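Local coordinates for protein probable starch synthase 4, chloroplastic/amyloplastic (Arabidopsis thaliana, PDB 6GNE) that is a probable plastid starch synthase of the GT-B glycosyltransferase clan that holds adenosine-5'-diphosphate and a glycan in its pockets, at residues Phe118-Leu129 with Trp147-Tyr156. Numbering follows the deposited sequence.
With GLC (alpha-D-glucopyranose), chain C.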
loop_
_atom_site.group_PDB
_atom_site.type_symbol
_atom_site.label_atom_id
_atom_site.label_comp_id
_atom_site.label_asym_id
_atom_site.label_seq_id
_atom_site.Cartn_x
_atom_site.Cartn_y
_atom_site.Cartn_z
ATOM N N PHE A 118 9.367 -2.041 -17.318
ATOM C CA PHE A 118 8.371 -1.573 -18.272
ATOM C C PHE A 118 7.860 -2.740 -19.140
ATOM O O PHE A 118 6.640 -2.934 -19.315
ATOM C CB PHE A 118 8.959 -0.453 -19.146
ATOM C CG PHE A 118 7.922 0.280 -19.939
ATOM C CD1 PHE A 118 7.423 -0.250 -21.119
ATOM C CD2 PHE A 118 7.420 1.500 -19.484
ATOM C CE1 PHE A 118 6.446 0.410 -21.827
ATOM C CE2 PHE A 118 6.429 2.169 -20.188
ATOM C CZ PHE A 118 5.952 1.620 -21.368
ATOM N N ARG A 119 8.811 -3.506 -19.679
ATOM C CA ARG A 119 8.493 -4.641 -20.511
ATOM C C ARG A 119 7.786 -5.737 -19.697
ATOM O O ARG A 119 6.750 -6.265 -20.134
ATOM C CB ARG A 119 9.750 -5.177 -21.195
ATOM C CG ARG A 119 10.248 -4.277 -22.325
ATOM C CD ARG A 119 11.659 -4.637 -22.797
ATOM N NE ARG A 119 11.799 -6.036 -23.199
ATOM C CZ ARG A 119 11.294 -6.576 -24.312
ATOM N NH1 ARG A 119 11.495 -7.866 -24.554
ATOM N NH2 ARG A 119 10.564 -5.864 -25.173
ATOM N N ARG A 120 8.343 -6.038 -18.520
ATOM C CA ARG A 120 7.797 -7.030 -17.597
ATOM C C ARG A 120 6.311 -6.772 -17.361
ATOM O O ARG A 120 5.481 -7.642 -17.602
ATOM C CB ARG A 120 8.539 -7.007 -16.254
ATOM C CG ARG A 120 9.984 -7.484 -16.266
ATOM C CD ARG A 120 10.658 -7.302 -14.913
ATOM N NE ARG A 120 10.165 -8.288 -13.929
ATOM C CZ ARG A 120 10.010 -8.096 -12.613
ATOM N NH1 ARG A 120 10.286 -6.931 -12.021
ATOM N NH2 ARG A 120 9.562 -9.096 -11.857
ATOM N N PHE A 121 5.949 -5.568 -16.945
ATOM C CA PHE A 121 4.559 -5.324 -16.546
ATOM C C PHE A 121 3.591 -4.958 -17.696
ATOM O O PHE A 121 2.386 -5.229 -17.614
ATOM C CB PHE A 121 4.514 -4.338 -15.377
ATOM C CG PHE A 121 5.133 -4.888 -14.108
ATOM C CD1 PHE A 121 4.448 -5.829 -13.353
ATOM C CD2 PHE A 121 6.401 -4.483 -13.687
ATOM C CE1 PHE A 121 5.000 -6.336 -12.189
ATOM C CE2 PHE A 121 6.970 -5.002 -12.532
ATOM C CZ PHE A 121 6.275 -5.927 -11.774
ATOM N N SER A 122 4.090 -4.355 -18.765
ATOM C CA SER A 122 3.269 -4.202 -19.972
ATOM C C SER A 122 2.937 -5.581 -20.585
ATOM O O SER A 122 1.819 -5.789 -21.065
ATOM C CB SER A 122 3.921 -3.267 -21.006
ATOM O OG SER A 122 5.148 -3.782 -21.466
ATOM N N TYR A 123 3.881 -6.525 -20.566
ATOM C CA TYR A 123 3.564 -7.905 -20.988
ATOM C C TYR A 123 2.435 -8.491 -20.150
ATOM O O TYR A 123 1.439 -8.996 -20.682
ATOM C CB TYR A 123 4.779 -8.833 -20.887
ATOM C CG TYR A 123 4.490 -10.269 -21.316
ATOM C CD1 TYR A 123 3.905 -11.195 -20.422
ATOM C CD2 TYR A 123 4.793 -10.709 -22.611
ATOM C CE1 TYR A 123 3.638 -12.497 -20.825
ATOM C CE2 TYR A 123 4.531 -12.017 -23.008
ATOM C CZ TYR A 123 3.955 -12.907 -22.122
ATOM O OH TYR A 123 3.720 -14.211 -22.522
ATOM N N PHE A 124 2.628 -8.431 -18.837
ATOM C CA PHE A 124 1.665 -8.937 -17.879
ATOM C C PHE A 124 0.275 -8.358 -18.116
ATOM O O PHE A 124 -0.724 -9.100 -18.097
ATOM C CB PHE A 124 2.115 -8.636 -16.445
ATOM C CG PHE A 124 1.050 -8.901 -15.421
ATOM C CD1 PHE A 124 0.533 -10.191 -15.256
ATOM C CD2 PHE A 124 0.536 -7.871 -14.641
ATOM C CE1 PHE A 124 -0.463 -10.445 -14.330
ATOM C CE2 PHE A 124 -0.459 -8.133 -13.694
ATOM C CZ PHE A 124 -0.958 -9.420 -13.543
ATOM N N SER A 125 0.218 -7.044 -18.326
ATOM C CA SER A 125 -1.047 -6.336 -18.563
ATOM C C SER A 125 -1.742 -6.877 -19.789
ATOM O O SER A 125 -2.946 -7.089 -19.760
ATOM C CB SER A 125 -0.820 -4.829 -18.735
ATOM O OG SER A 125 -0.341 -4.228 -17.543
ATOM N N ARG A 126 -0.981 -7.114 -20.854
ATOM C CA ARG A 126 -1.535 -7.683 -22.083
ATOM C C ARG A 126 -2.042 -9.095 -21.836
ATOM O O ARG A 126 -3.208 -9.386 -22.103
ATOM C CB ARG A 126 -0.504 -7.702 -23.216
ATOM C CG ARG A 126 -1.017 -8.236 -24.544
ATOM C CD ARG A 126 -2.101 -7.321 -25.096
ATOM N NE ARG A 126 -2.855 -7.906 -26.210
ATOM C CZ ARG A 126 -2.628 -7.698 -27.501
ATOM N NH1 ARG A 126 -1.597 -6.970 -27.936
ATOM N NH2 ARG A 126 -3.427 -8.277 -28.383
ATOM N N ALA A 127 -1.170 -9.950 -21.305
ATOM C CA ALA A 127 -1.527 -11.326 -20.998
ATOM C C ALA A 127 -2.735 -11.428 -20.079
ATOM O O ALA A 127 -3.524 -12.356 -20.228
ATOM C CB ALA A 127 -0.336 -12.064 -20.400
ATOM N N ALA A 128 -2.899 -10.482 -19.145
ATOM C CA ALA A 128 -4.061 -10.492 -18.239
ATOM C C ALA A 128 -5.388 -10.325 -18.971
ATOM O O ALA A 128 -6.353 -11.056 -18.725
ATOM C CB ALA A 128 -3.922 -9.424 -17.175
ATOM N N LEU A 129 -5.432 -9.357 -19.864
ATOM C CA LEU A 129 -6.609 -9.166 -20.731
ATOM C C LEU A 129 -6.867 -10.354 -21.661
ATOM O O LEU A 129 -8.014 -10.740 -21.874
ATOM C CB LEU A 129 -6.468 -7.878 -21.552
ATOM C CG LEU A 129 -6.608 -6.627 -20.691
ATOM C CD1 LEU A 129 -6.242 -5.397 -21.498
ATOM C CD2 LEU A 129 -8.010 -6.540 -20.085
ATOM N N TRP A 147 1.229 2.145 -12.066
ATOM C CA TRP A 147 1.760 2.213 -13.422
ATOM C C TRP A 147 1.919 0.837 -14.049
ATOM O O TRP A 147 1.705 0.702 -15.256
ATOM C CB TRP A 147 3.063 3.036 -13.484
ATOM C CG TRP A 147 4.289 2.319 -13.015
ATOM C CD1 TRP A 147 4.838 2.359 -11.776
ATOM C CD2 TRP A 147 5.119 1.445 -13.798
ATOM N NE1 TRP A 147 5.954 1.560 -11.735
ATOM C CE2 TRP A 147 6.149 0.988 -12.959
ATOM C CE3 TRP A 147 5.080 1.009 -15.125
ATOM C CZ2 TRP A 147 7.151 0.124 -13.404
ATOM C CZ3 TRP A 147 6.070 0.151 -15.579
ATOM C CH2 TRP A 147 7.097 -0.287 -14.717
ATOM N N GLN A 148 2.245 -0.174 -13.252
ATOM C CA GLN A 148 2.484 -1.517 -13.784
ATOM C C GLN A 148 1.284 -2.109 -14.564
ATOM O O GLN A 148 1.464 -2.784 -15.580
ATOM C CB GLN A 148 2.908 -2.481 -12.675
ATOM C CG GLN A 148 4.297 -2.202 -12.090
ATOM C CD GLN A 148 4.282 -1.233 -10.899
ATOM O OE1 GLN A 148 3.317 -0.489 -10.705
ATOM N NE2 GLN A 148 5.354 -1.252 -10.095
ATOM N N THR A 149 0.065 -1.830 -14.115
ATOM C CA THR A 149 -1.131 -2.285 -14.807
ATOM C C THR A 149 -1.976 -1.142 -15.377
ATOM O O THR A 149 -3.139 -1.346 -15.744
ATOM C CB THR A 149 -1.982 -3.147 -13.878
ATOM O OG1 THR A 149 -2.526 -2.336 -12.833
ATOM C CG2 THR A 149 -1.139 -4.251 -13.308
ATOM N N ALA A 150 -1.384 0.054 -15.465
ATOM C CA ALA A 150 -2.015 1.185 -16.129
ATOM C C ALA A 150 -2.246 0.906 -17.602
ATOM O O ALA A 150 -3.192 1.423 -18.184
ATOM C CB ALA A 150 -1.138 2.406 -15.974
ATOM N N PHE A 151 -1.390 0.079 -18.190
ATOM C CA PHE A 151 -1.497 -0.313 -19.585
ATOM C C PHE A 151 -2.818 -0.985 -19.935
ATOM O O PHE A 151 -3.191 -0.990 -21.097
ATOM C CB PHE A 151 -0.362 -1.263 -19.993
ATOM C CG PHE A 151 1.018 -0.767 -19.660
ATOM C CD1 PHE A 151 1.666 0.126 -20.496
ATOM C CD2 PHE A 151 1.667 -1.210 -18.518
ATOM C CE1 PHE A 151 2.927 0.573 -20.203
ATOM C CE2 PHE A 151 2.926 -0.757 -18.199
ATOM C CZ PHE A 151 3.567 0.134 -19.053
ATOM N N VAL A 152 -3.491 -1.577 -18.952
ATOM C CA VAL A 152 -4.777 -2.226 -19.168
ATOM C C VAL A 152 -5.849 -1.297 -19.788
ATOM O O VAL A 152 -6.578 -1.719 -20.690
ATOM C CB VAL A 152 -5.296 -2.848 -17.851
ATOM C CG1 VAL A 152 -6.755 -3.261 -17.961
ATOM C CG2 VAL A 152 -4.468 -4.056 -17.462
ATOM N N ALA A 153 -5.933 -0.050 -19.321
ATOM C CA ALA A 153 -6.962 0.890 -19.800
ATOM C C ALA A 153 -6.924 1.141 -21.318
ATOM O O ALA A 153 -7.915 0.882 -21.981
ATOM C CB ALA A 153 -6.912 2.209 -19.022
ATOM N N PRO A 154 -5.789 1.618 -21.866
ATOM C CA PRO A 154 -5.737 1.778 -23.330
ATOM C C PRO A 154 -5.794 0.451 -24.102
ATOM O O PRO A 154 -6.444 0.406 -25.157
ATOM C CB PRO A 154 -4.402 2.489 -23.574
ATOM C CG PRO A 154 -3.584 2.202 -22.344
ATOM C CD PRO A 154 -4.563 2.120 -21.221
ATOM N N LEU A 155 -5.152 -0.601 -23.590
ATOM C CA LEU A 155 -5.263 -1.938 -24.176
ATOM C C LEU A 155 -6.710 -2.400 -24.312
ATOM O O LEU A 155 -7.136 -2.825 -25.411
ATOM C CB LEU A 155 -4.445 -2.965 -23.391
ATOM C CG LEU A 155 -2.925 -2.915 -23.650
ATOM C CD1 LEU A 155 -2.136 -3.744 -22.653
ATOM C CD2 LEU A 155 -2.596 -3.381 -25.053
ATOM N N TYR A 156 -7.476 -2.267 -23.230
ATOM C CA TYR A 156 -8.879 -2.694 -23.236
ATOM C C TYR A 156 -9.675 -2.012 -24.343
ATOM O O TYR A 156 -10.351 -2.685 -25.110
ATOM C CB TYR A 156 -9.547 -2.432 -21.885
ATOM C CG TYR A 156 -10.981 -2.909 -21.822
ATOM C CD1 TYR A 156 -11.273 -4.255 -21.747
ATOM C CD2 TYR A 156 -12.044 -2.013 -21.843
ATOM C CE1 TYR A 156 -12.589 -4.699 -21.674
ATOM C CE2 TYR A 156 -13.362 -2.438 -21.764
ATOM C CZ TYR A 156 -13.631 -3.779 -21.680
ATOM O OH TYR A 156 -14.929 -4.221 -21.619
HETATM C C1 GLC C . 9.498 0.507 -7.760
HETATM C C2 GLC C . 8.136 0.262 -8.405
HETATM C C3 GLC C . 7.046 1.040 -7.670
HETATM C C4 GLC C . 7.041 0.589 -6.214
HETATM C C5 GLC C . 8.403 0.890 -5.607
HETATM C C6 GLC C . 8.482 0.387 -4.171
HETATM O O2 GLC C . 8.198 0.601 -9.790
HETATM O O3 GLC C . 5.767 0.801 -8.243
HETATM O O4 GLC C . 5.998 1.242 -5.496
HETATM O O5 GLC C . 9.435 0.235 -6.361
HETATM O O6 GLC C . 9.833 0.493 -3.708
#
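The glycan pocket of the starch synthase catalytic domain is backed by this buried contact, in which Gln148 lies against Phe121 and Trp147 against Phe118, both of helix 117-134. Gln148 does two jobs: its aliphatic CG sits over one face of the Phe121 ring, 3.6 Å from the centroid, while a bend at chi2 (90°) sends the amide onward, so that NE2 donates to O3 of the glucose at 2.8 Å. Trp147 gives its indole N-H, NE1, to O2 of the same sugar at 3.1 Å, and the far rim of the indole meets the backbone of Phe118. A long amide and an indole both suit a wall between core and sugar, since each offers apolar surface and an N-H donor. In this GT-B half, the chain leaves parallel strand 141-145 directly into helices 146-150 and 152-160, segment 152-156 running at 45° to segment 118-129. Phe151, at the join of the two helices, packs on helix 117-134: its edge points at the face of Phe118, a T-shaped pair with planes at 80°, and Ser122 CB rests over the centre of the Phe151 ring. The small Ser125 permits close approach, and its OG returns to Phe121 O at 2.9 Å, satisfying a buried hydroxyl. Farther along, branched Leu129 places CD1 3.6 Å from Leu155 CB, with CD2 beside Val152 CG1.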